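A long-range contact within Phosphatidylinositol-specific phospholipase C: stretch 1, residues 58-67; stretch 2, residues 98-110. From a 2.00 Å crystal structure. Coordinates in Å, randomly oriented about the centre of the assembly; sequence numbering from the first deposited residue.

Stretch 1 58-67: IRYIDIRAKD
Stretch 2, residues 98-110: KETIIMRLKDEQN

How do the two backbones pair? They run parallel as neighbouring strands, their directions 20° apart and their axes 4.8 Å apart at closest approach, burying 1014 Å², both sides summed. Strand phi/psi range from -82/103 (Asp-107) to -139/166 (Ala-65); Arg-59 (-124/3) and Glu-108 (-65/-3) are not extended. Tyr-60 sits beside Ile-102, Ile-61 beside Met-103, and so on to Ala-65 beside Asp-107, with CA-CA distances of 4.7 to 5.6 Å. Ile-61, Ile-63 and Ala-65 use both N and O; Arg-59 contributes only its backbone O. Ile-102 N donates to Arg-59 O (2.9 Å), Ile-61 N to Ile-102 O (2.9 Å), Arg-104 N to Ile-61 O (3.0 Å), Ile-63 N to Arg-104 O (2.8 Å), Lys-106 N to Ile-63 O (2.9 Å), Ala-65 N to Lys-106 O (3.0 Å) and Glu-108 N to Ala-65 O (2.8 Å).

What packs beside the ladder? Ile-61 (p, t), Ile-63 (m, m), Met-103 (t, t, chi3 113°) and Leu-105 (t, p) share one face, which Ala-65 and Asp-107 end. Met-103 CG lies 3.8 Å from Ile-61 CG1 and 4.1 Å from Ile-63 CG1, so its unbranched chain touches two isoleucines, whose beta-branching suits extended strands. On the other face, Tyr-60 (t, chi2 86°) rests CD1 3.8 Å from Ile-102 CG2.

How are charges handled on the Tyr-60 face? Asp-62 (t) takes Arg-64 (m, m, t, chi4 92°) in a salt bridge, Asp-62 OD1 to Arg-64 NE 2.7 Å and OD2 to NH2 2.9 Å. Extended Arg-104 (t, t, t, chi4 174°) is joined to Asp-62 by a long salt bridge, Asp-62 OD2 to Arg-104 NH1 3.8 Å, with the oxygen well outside the guanidinium plane; its NE and NH2 are bonded elsewhere in the structure. A water accepts from Arg-104 NH1 (2.9 Å) and also bonds Tyr-60 OH (2.9 Å).

What secures the N-terminal end? Arg-59 (m, m, t, chi4 -90°) reaches Glu-99 (m, m, chi3 -65°): Arg-59 NE and NH2 donate to Glu-99 OE1 at 3.1 and 3.0 Å. This salt bridge pairs opposite charges where both residues are buried.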

ATOM      1  N   ILE A  58      -8.155  -5.093  -0.088  1.00 12.61           N
ATOM      2  CA  ILE A  58      -6.860  -4.419  -0.022  1.00 14.01           C
ATOM      3  C   ILE A  58      -7.014  -3.039  -0.654  1.00 16.48           C
ATOM      4  O   ILE A  58      -7.571  -2.917  -1.742  1.00 15.99           O
ATOM      5  CB  ILE A  58      -5.771  -5.217  -0.788  1.00 15.17           C
ATOM      6  CG1 ILE A  58      -5.550  -6.589  -0.140  1.00 13.33           C
ATOM      7  CG2 ILE A  58      -4.473  -4.428  -0.867  1.00  5.94           C
ATOM      8  CD1 ILE A  58      -5.151  -6.543   1.318  1.00 12.48           C
ATOM      9  N   ARG A  59      -6.562  -2.000   0.043  1.00 14.51           N
ATOM     10  CA  ARG A  59      -6.678  -0.644  -0.489  1.00 13.97           C
ATOM     11  C   ARG A  59      -5.344   0.072  -0.558  1.00 13.03           C
ATOM     12  O   ARG A  59      -5.274   1.255  -0.887  1.00 16.15           O
ATOM     13  CB  ARG A  59      -7.679   0.184   0.317  1.00 16.77           C
ATOM     14  CG  ARG A  59      -9.125  -0.245   0.142  1.00 17.80           C
ATOM     15  CD  ARG A  59      -9.614  -0.081  -1.287  1.00 11.69           C
ATOM     16  NE  ARG A  59     -10.971  -0.596  -1.430  1.00 20.12           N
ATOM     17  CZ  ARG A  59     -11.271  -1.848  -1.761  1.00 25.31           C
ATOM     18  NH1 ARG A  59     -10.306  -2.727  -1.997  1.00 23.64           N
ATOM     19  NH2 ARG A  59     -12.544  -2.234  -1.821  1.00 19.41           N
ATOM     20  N   TYR A  60      -4.289  -0.639  -0.195  1.00 16.42           N
ATOM     21  CA  TYR A  60      -2.949  -0.088  -0.260  1.00 13.58           C
ATOM     22  C   TYR A  60      -2.126  -1.092  -1.039  1.00 16.86           C
ATOM     23  O   TYR A  60      -2.124  -2.281  -0.710  1.00 15.37           O
ATOM     24  CB  TYR A  60      -2.350   0.087   1.139  1.00 14.61           C
ATOM     25  CG  TYR A  60      -0.860   0.355   1.117  1.00  7.91           C
ATOM     26  CD1 TYR A  60      -0.366   1.645   0.975  1.00 11.79           C
ATOM     27  CD2 TYR A  60       0.056  -0.696   1.190  1.00 20.11           C
ATOM     28  CE1 TYR A  60       1.001   1.890   0.902  1.00  8.53           C
ATOM     29  CE2 TYR A  60       1.422  -0.465   1.118  1.00 11.40           C
ATOM     30  CZ  TYR A  60       1.885   0.831   0.974  1.00 15.06           C
ATOM     31  OH  TYR A  60       3.236   1.063   0.901  1.00 13.80           O
ATOM     32  N   ILE A  61      -1.460  -0.628  -2.090  1.00 15.30           N
ATOM     33  CA  ILE A  61      -0.623  -1.520  -2.886  1.00 15.40           C
ATOM     34  C   ILE A  61       0.793  -0.983  -2.976  1.00 10.79           C
ATOM     35  O   ILE A  61       1.027   0.217  -2.864  1.00 10.21           O
ATOM     36  CB  ILE A  61      -1.216  -1.802  -4.283  1.00 16.70           C
ATOM     37  CG1 ILE A  61      -1.409  -0.508  -5.067  1.00 17.71           C
ATOM     38  CG2 ILE A  61      -2.540  -2.531  -4.139  1.00 19.15           C
ATOM     39  CD1 ILE A  61      -2.003  -0.723  -6.448  1.00 18.75           C
ATOM     40  N   ASP A  62       1.734  -1.898  -3.146  1.00  7.98           N
ATOM     41  CA  ASP A  62       3.151  -1.580  -3.198  1.00  5.36           C
ATOM     42  C   ASP A  62       3.685  -2.079  -4.545  1.00 12.08           C
ATOM     43  O   ASP A  62       3.910  -3.276  -4.733  1.00 20.40           O
ATOM     44  CB  ASP A  62       3.804  -2.296  -2.017  1.00 10.81           C
ATOM     45  CG  ASP A  62       5.296  -2.133  -1.963  1.00 15.98           C
ATOM     46  OD1 ASP A  62       5.874  -1.384  -2.780  1.00 20.16           O
ATOM     47  OD2 ASP A  62       5.893  -2.776  -1.072  1.00 14.48           O
ATOM     48  N   ILE A  63       3.877  -1.150  -5.475  1.00 17.09           N
ATOM     49  CA  ILE A  63       4.336  -1.463  -6.825  1.00 16.45           C
ATOM     50  C   ILE A  63       5.781  -1.041  -7.079  1.00 16.77           C
ATOM     51  O   ILE A  63       6.137   0.122  -6.906  1.00 16.79           O
ATOM     52  CB  ILE A  63       3.418  -0.788  -7.869  1.00 15.94           C
ATOM     53  CG1 ILE A  63       1.947  -1.116  -7.575  1.00 13.42           C
ATOM     54  CG2 ILE A  63       3.789  -1.229  -9.286  1.00 18.59           C
ATOM     55  CD1 ILE A  63       1.599  -2.581  -7.673  1.00 20.73           C
ATOM     56  N   ARG A  64       6.606  -1.995  -7.502  1.00 16.66           N
ATOM     57  CA  ARG A  64       8.018  -1.730  -7.777  1.00 19.60           C
ATOM     58  C   ARG A  64       8.248  -1.866  -9.282  1.00 24.39           C
ATOM     59  O   ARG A  64       7.925  -2.902  -9.868  1.00 23.88           O
ATOM     60  CB  ARG A  64       8.899  -2.743  -7.047  1.00 20.24           C
ATOM     61  CG  ARG A  64       8.403  -3.172  -5.671  1.00 29.33           C
ATOM     62  CD  ARG A  64       8.646  -2.120  -4.618  1.00 28.14           C
ATOM     63  NE  ARG A  64       8.278  -2.595  -3.282  1.00 28.02           N
ATOM     64  CZ  ARG A  64       9.116  -3.185  -2.433  1.00 32.50           C
ATOM     65  NH1 ARG A  64      10.381  -3.387  -2.776  1.00 33.95           N
ATOM     66  NH2 ARG A  64       8.701  -3.543  -1.225  1.00 25.00           N
ATOM     67  N   ALA A  65       8.840  -0.841  -9.896  1.00 22.55           N
ATOM     68  CA  ALA A  65       9.091  -0.852 -11.336  1.00 23.94           C
ATOM     69  C   ALA A  65      10.450  -0.283 -11.737  1.00 25.07           C
ATOM     70  O   ALA A  65      11.135   0.341 -10.929  1.00 25.82           O
ATOM     71  CB  ALA A  65       7.981  -0.083 -12.056  1.00 26.74           C
ATOM     72  N   LYS A  66      10.836  -0.528 -12.990  1.00 25.30           N
ATOM     73  CA  LYS A  66      12.091  -0.022 -13.550  1.00 25.96           C
ATOM     74  C   LYS A  66      11.763   0.878 -14.745  1.00 30.74           C
ATOM     75  O   LYS A  66      10.638   0.838 -15.246  1.00 31.77           O
ATOM     76  CB  LYS A  66      13.009  -1.171 -13.957  1.00 28.18           C
ATOM     77  CG  LYS A  66      13.610  -1.888 -12.764  1.00 32.40           C
ATOM     78  CD  LYS A  66      14.696  -2.864 -13.177  1.00 34.45           C
ATOM     79  CE  LYS A  66      15.318  -3.521 -11.960  1.00 35.38           C
ATOM     80  NZ  LYS A  66      16.274  -4.589 -12.346  1.00 45.91           N
ATOM     81  N   ASP A  67      12.726   1.680 -15.204  1.00 37.01           N
ATOM     82  CA  ASP A  67      12.476   2.607 -16.314  1.00 41.14           C
ATOM     83  C   ASP A  67      12.006   2.017 -17.650  1.00 40.06           C
ATOM     84  O   ASP A  67      11.631   2.756 -18.561  1.00 41.07           O
ATOM     85  CB  ASP A  67      13.628   3.619 -16.503  1.00 45.20           C
ATOM     86  CG  ASP A  67      14.957   2.970 -16.862  1.00 56.57           C
ATOM     87  OD1 ASP A  67      15.006   1.749 -17.129  1.00 63.27           O
ATOM     88  OD2 ASP A  67      15.969   3.703 -16.883  1.00 61.14           O
ATOM     89  N   LYS A  98     -16.528   4.596  -5.463  1.00 31.83           N
ATOM     90  CA  LYS A  98     -16.428   5.272  -4.170  1.00 38.85           C
ATOM     91  C   LYS A  98     -15.193   4.858  -3.376  1.00 35.98           C
ATOM     92  O   LYS A  98     -14.883   5.456  -2.347  1.00 40.85           O
ATOM     93  CB  LYS A  98     -17.696   5.056  -3.337  1.00 44.01           C
ATOM     94  CG  LYS A  98     -18.937   5.780  -3.859  1.00 52.41           C
ATOM     95  CD  LYS A  98     -18.771   7.292  -3.800  1.00 59.40           C
ATOM     96  CE  LYS A  98     -20.009   8.009  -4.314  1.00 67.70           C
ATOM     97  NZ  LYS A  98     -19.845   9.489  -4.269  1.00 67.18           N
ATOM     98  N   GLU A  99     -14.484   3.845  -3.871  1.00 30.45           N
ATOM     99  CA  GLU A  99     -13.278   3.347  -3.217  1.00 24.76           C
ATOM    100  C   GLU A  99     -12.081   4.215  -3.570  1.00 21.52           C
ATOM    101  O   GLU A  99     -12.117   4.972  -4.535  1.00 24.60           O
ATOM    102  CB  GLU A  99     -12.988   1.908  -3.650  1.00 21.99           C
ATOM    103  CG  GLU A  99     -14.133   0.937  -3.453  1.00 19.55           C
ATOM    104  CD  GLU A  99     -14.615   0.878  -2.024  1.00 18.25           C
ATOM    105  OE1 GLU A  99     -13.847   0.440  -1.148  1.00 22.17           O
ATOM    106  OE2 GLU A  99     -15.774   1.256  -1.777  1.00 28.61           O
ATOM    107  N   THR A 100     -11.032   4.121  -2.759  1.00 24.34           N
ATOM    108  CA  THR A 100      -9.801   4.869  -2.985  1.00 20.29           C
ATOM    109  C   THR A 100      -8.627   3.929  -2.765  1.00 23.37           C
ATOM    110  O   THR A 100      -8.667   3.052  -1.901  1.00 25.26           O
ATOM    111  CB  THR A 100      -9.668   6.113  -2.061  1.00 23.09           C
ATOM    112  OG1 THR A 100      -8.336   6.644  -2.160  1.00 27.52           O
ATOM    113  CG2 THR A 100      -9.959   5.763  -0.621  1.00 34.89           C
ATOM    114  N   ILE A 101      -7.588   4.097  -3.571  1.00 29.16           N
ATOM    115  CA  ILE A 101      -6.418   3.245  -3.469  1.00 26.78           C
ATOM    116  C   ILE A 101      -5.168   4.062  -3.226  1.00 25.64           C
ATOM    117  O   ILE A 101      -4.961   5.108  -3.839  1.00 30.13           O
ATOM    118  CB  ILE A 101      -6.270   2.364  -4.735  1.00 25.62           C
ATOM    119  CG1 ILE A 101      -7.459   1.406  -4.817  1.00 20.79           C
ATOM    120  CG2 ILE A 101      -4.954   1.591  -4.719  1.00 24.32           C
ATOM    121  CD1 ILE A 101      -7.500   0.574  -6.052  1.00 33.41           C
ATOM    122  N   ILE A 102      -4.388   3.619  -2.250  1.00 23.78           N
ATOM    123  CA  ILE A 102      -3.136   4.272  -1.910  1.00 21.08           C
ATOM    124  C   ILE A 102      -2.084   3.402  -2.576  1.00 19.32           C
ATOM    125  O   ILE A 102      -2.045   2.195  -2.357  1.00 20.96           O
ATOM    126  CB  ILE A 102      -2.927   4.315  -0.395  1.00 18.36           C
ATOM    127  CG1 ILE A 102      -4.133   4.989   0.266  1.00 21.04           C
ATOM    128  CG2 ILE A 102      -1.634   5.062  -0.068  1.00 15.35           C
ATOM    129  CD1 ILE A 102      -4.148   4.882   1.763  1.00 22.93           C
ATOM    130  N   MET A 103      -1.238   4.019  -3.393  1.00 18.77           N
ATOM    131  CA  MET A 103      -0.234   3.280  -4.125  1.00 10.65           C
ATOM    132  C   MET A 103       1.186   3.789  -4.003  1.00 15.65           C
ATOM    133  O   MET A 103       1.493   4.926  -4.353  1.00 19.83           O
ATOM    134  CB  MET A 103      -0.632   3.228  -5.601  1.00 17.90           C
ATOM    135  CG  MET A 103       0.386   2.556  -6.503  1.00 20.31           C
ATOM    136  SD  MET A 103      -0.143   2.578  -8.216  1.00 29.23           S
ATOM    137  CE  MET A 103       1.062   3.665  -8.917  1.00 25.19           C
ATOM    138  N   ARG A 104       2.058   2.915  -3.516  1.00 16.40           N
ATOM    139  CA  ARG A 104       3.465   3.228  -3.385  1.00 14.22           C
ATOM    140  C   ARG A 104       4.100   2.801  -4.701  1.00 15.94           C
ATOM    141  O   ARG A 104       3.951   1.653  -5.120  1.00 17.47           O
ATOM    142  CB  ARG A 104       4.074   2.425  -2.241  1.00 14.90           C
ATOM    143  CG  ARG A 104       5.570   2.558  -2.121  1.00 14.09           C
ATOM    144  CD  ARG A 104       6.128   1.528  -1.163  1.00 18.65           C
ATOM    145  NE  ARG A 104       7.573   1.660  -0.999  1.00 18.81           N
ATOM    146  CZ  ARG A 104       8.289   0.958  -0.125  1.00 23.32           C
ATOM    147  NH1 ARG A 104       7.697   0.070   0.656  1.00 23.45           N
ATOM    148  NH2 ARG A 104       9.591   1.177   0.002  1.00 30.31           N
ATOM    149  N   LEU A 105       4.726   3.745  -5.390  1.00 15.83           N
ATOM    150  CA  LEU A 105       5.385   3.450  -6.651  1.00 17.91           C
ATOM    151  C   LEU A 105       6.866   3.672  -6.422  1.00 19.03           C
ATOM    152  O   LEU A 105       7.314   4.800  -6.241  1.00 26.26           O
ATOM    153  CB  LEU A 105       4.862   4.354  -7.768  1.00 19.71           C
ATOM    154  CG  LEU A 105       5.549   4.222  -9.131  1.00 26.86           C
ATOM    155  CD1 LEU A 105       5.480   2.787  -9.623  1.00 25.75           C
ATOM    156  CD2 LEU A 105       4.893   5.162 -10.126  1.00 25.60           C
ATOM    157  N   LYS A 106       7.617   2.578  -6.418  1.00 24.97           N
ATOM    158  CA  LYS A 106       9.047   2.631  -6.168  1.00 21.77           C
ATOM    159  C   LYS A 106       9.925   2.372  -7.389  1.00 26.00           C
ATOM    160  O   LYS A 106       9.628   1.512  -8.218  1.00 27.15           O
ATOM    161  CB  LYS A 106       9.395   1.629  -5.072  1.00 21.69           C
ATOM    162  CG  LYS A 106      10.815   1.716  -4.585  1.00 32.32           C
ATOM    163  CD  LYS A 106      11.124   0.613  -3.592  1.00 36.13           C
ATOM    164  CE  LYS A 106      12.483   0.838  -2.948  1.00 45.16           C
ATOM    165  NZ  LYS A 106      13.546   1.033  -3.975  1.00 54.50           N
ATOM    166  N   ASP A 107      10.998   3.154  -7.491  1.00 31.33           N
ATOM    167  CA  ASP A 107      11.989   3.036  -8.556  1.00 33.12           C
ATOM    168  C   ASP A 107      12.893   1.905  -8.063  1.00 39.70           C
ATOM    169  O   ASP A 107      13.709   2.098  -7.159  1.00 39.44           O
ATOM    170  CB  ASP A 107      12.775   4.352  -8.664  1.00 42.33           C
ATOM    171  CG  ASP A 107      13.810   4.352  -9.790  1.00 50.78           C
ATOM    172  OD1 ASP A 107      14.004   3.310 -10.460  1.00 53.11           O
ATOM    173  OD2 ASP A 107      14.437   5.418  -9.998  1.00 49.42           O
ATOM    174  N   GLU A 108      12.716   0.720  -8.636  1.00 43.76           N
ATOM    175  CA  GLU A 108      13.476  -0.465  -8.240  1.00 52.82           C
ATOM    176  C   GLU A 108      14.984  -0.396  -8.506  1.00 58.27           C
ATOM    177  O   GLU A 108      15.731  -1.295  -8.117  1.00 58.98           O
ATOM    178  CB  GLU A 108      12.866  -1.709  -8.905  1.00 51.03           C
ATOM    179  CG  GLU A 108      13.208  -3.044  -8.245  1.00 45.39           C
ATOM    180  CD  GLU A 108      12.653  -3.202  -6.830  1.00 45.78           C
ATOM    181  OE1 GLU A 108      12.047  -2.252  -6.287  1.00 37.35           O
ATOM    182  OE2 GLU A 108      12.832  -4.295  -6.252  1.00 43.28           O
ATOM    183  N   GLN A 109      15.436   0.692  -9.118  1.00 66.31           N
ATOM    184  CA  GLN A 109      16.851   0.852  -9.421  1.00 76.21           C
ATOM    185  C   GLN A 109      17.281   2.300  -9.169  1.00 82.32           C
ATOM    186  O   GLN A 109      17.837   2.957 -10.052  1.00 85.10           O
ATOM    187  CB  GLN A 109      17.093   0.458 -10.877  1.00 77.04           C
ATOM    188  CG  GLN A 109      18.527   0.124 -11.215  1.00 87.09           C
ATOM    189  CD  GLN A 109      18.659  -0.444 -12.613  1.00 95.24           C
ATOM    190  OE1 GLN A 109      18.168   0.142 -13.581  1.00 96.33           O
ATOM    191  NE2 GLN A 109      19.309  -1.601 -12.725  1.00 98.46           N
ATOM    192  N   ASN A 110      17.026   2.778  -7.950  1.00 90.09           N
ATOM    193  CA  ASN A 110      17.354   4.148  -7.542  1.00 96.17           C
ATOM    194  C   ASN A 110      18.776   4.591  -7.867  1.00 99.18           C
ATOM    195  O   ASN A 110      19.730   4.210  -7.185  1.00100.00           O
ATOM    196  CB  ASN A 110      17.085   4.348  -6.046  1.00 96.35           C
ATOM    197  CG  ASN A 110      15.621   4.599  -5.743  1.00100.00           C
ATOM    198  OD1 ASN A 110      14.968   5.404  -6.408  1.00100.00           O
ATOM    199  ND2 ASN A 110      15.100   3.917  -4.729  1.00100.00           N
TER
HETATM  200  O   HOH W   1       5.102  -1.112   1.284  1.00 16.49           O
HETATM  201  O   HOH W   2      15.004   2.251 -13.271  1.00 51.57           O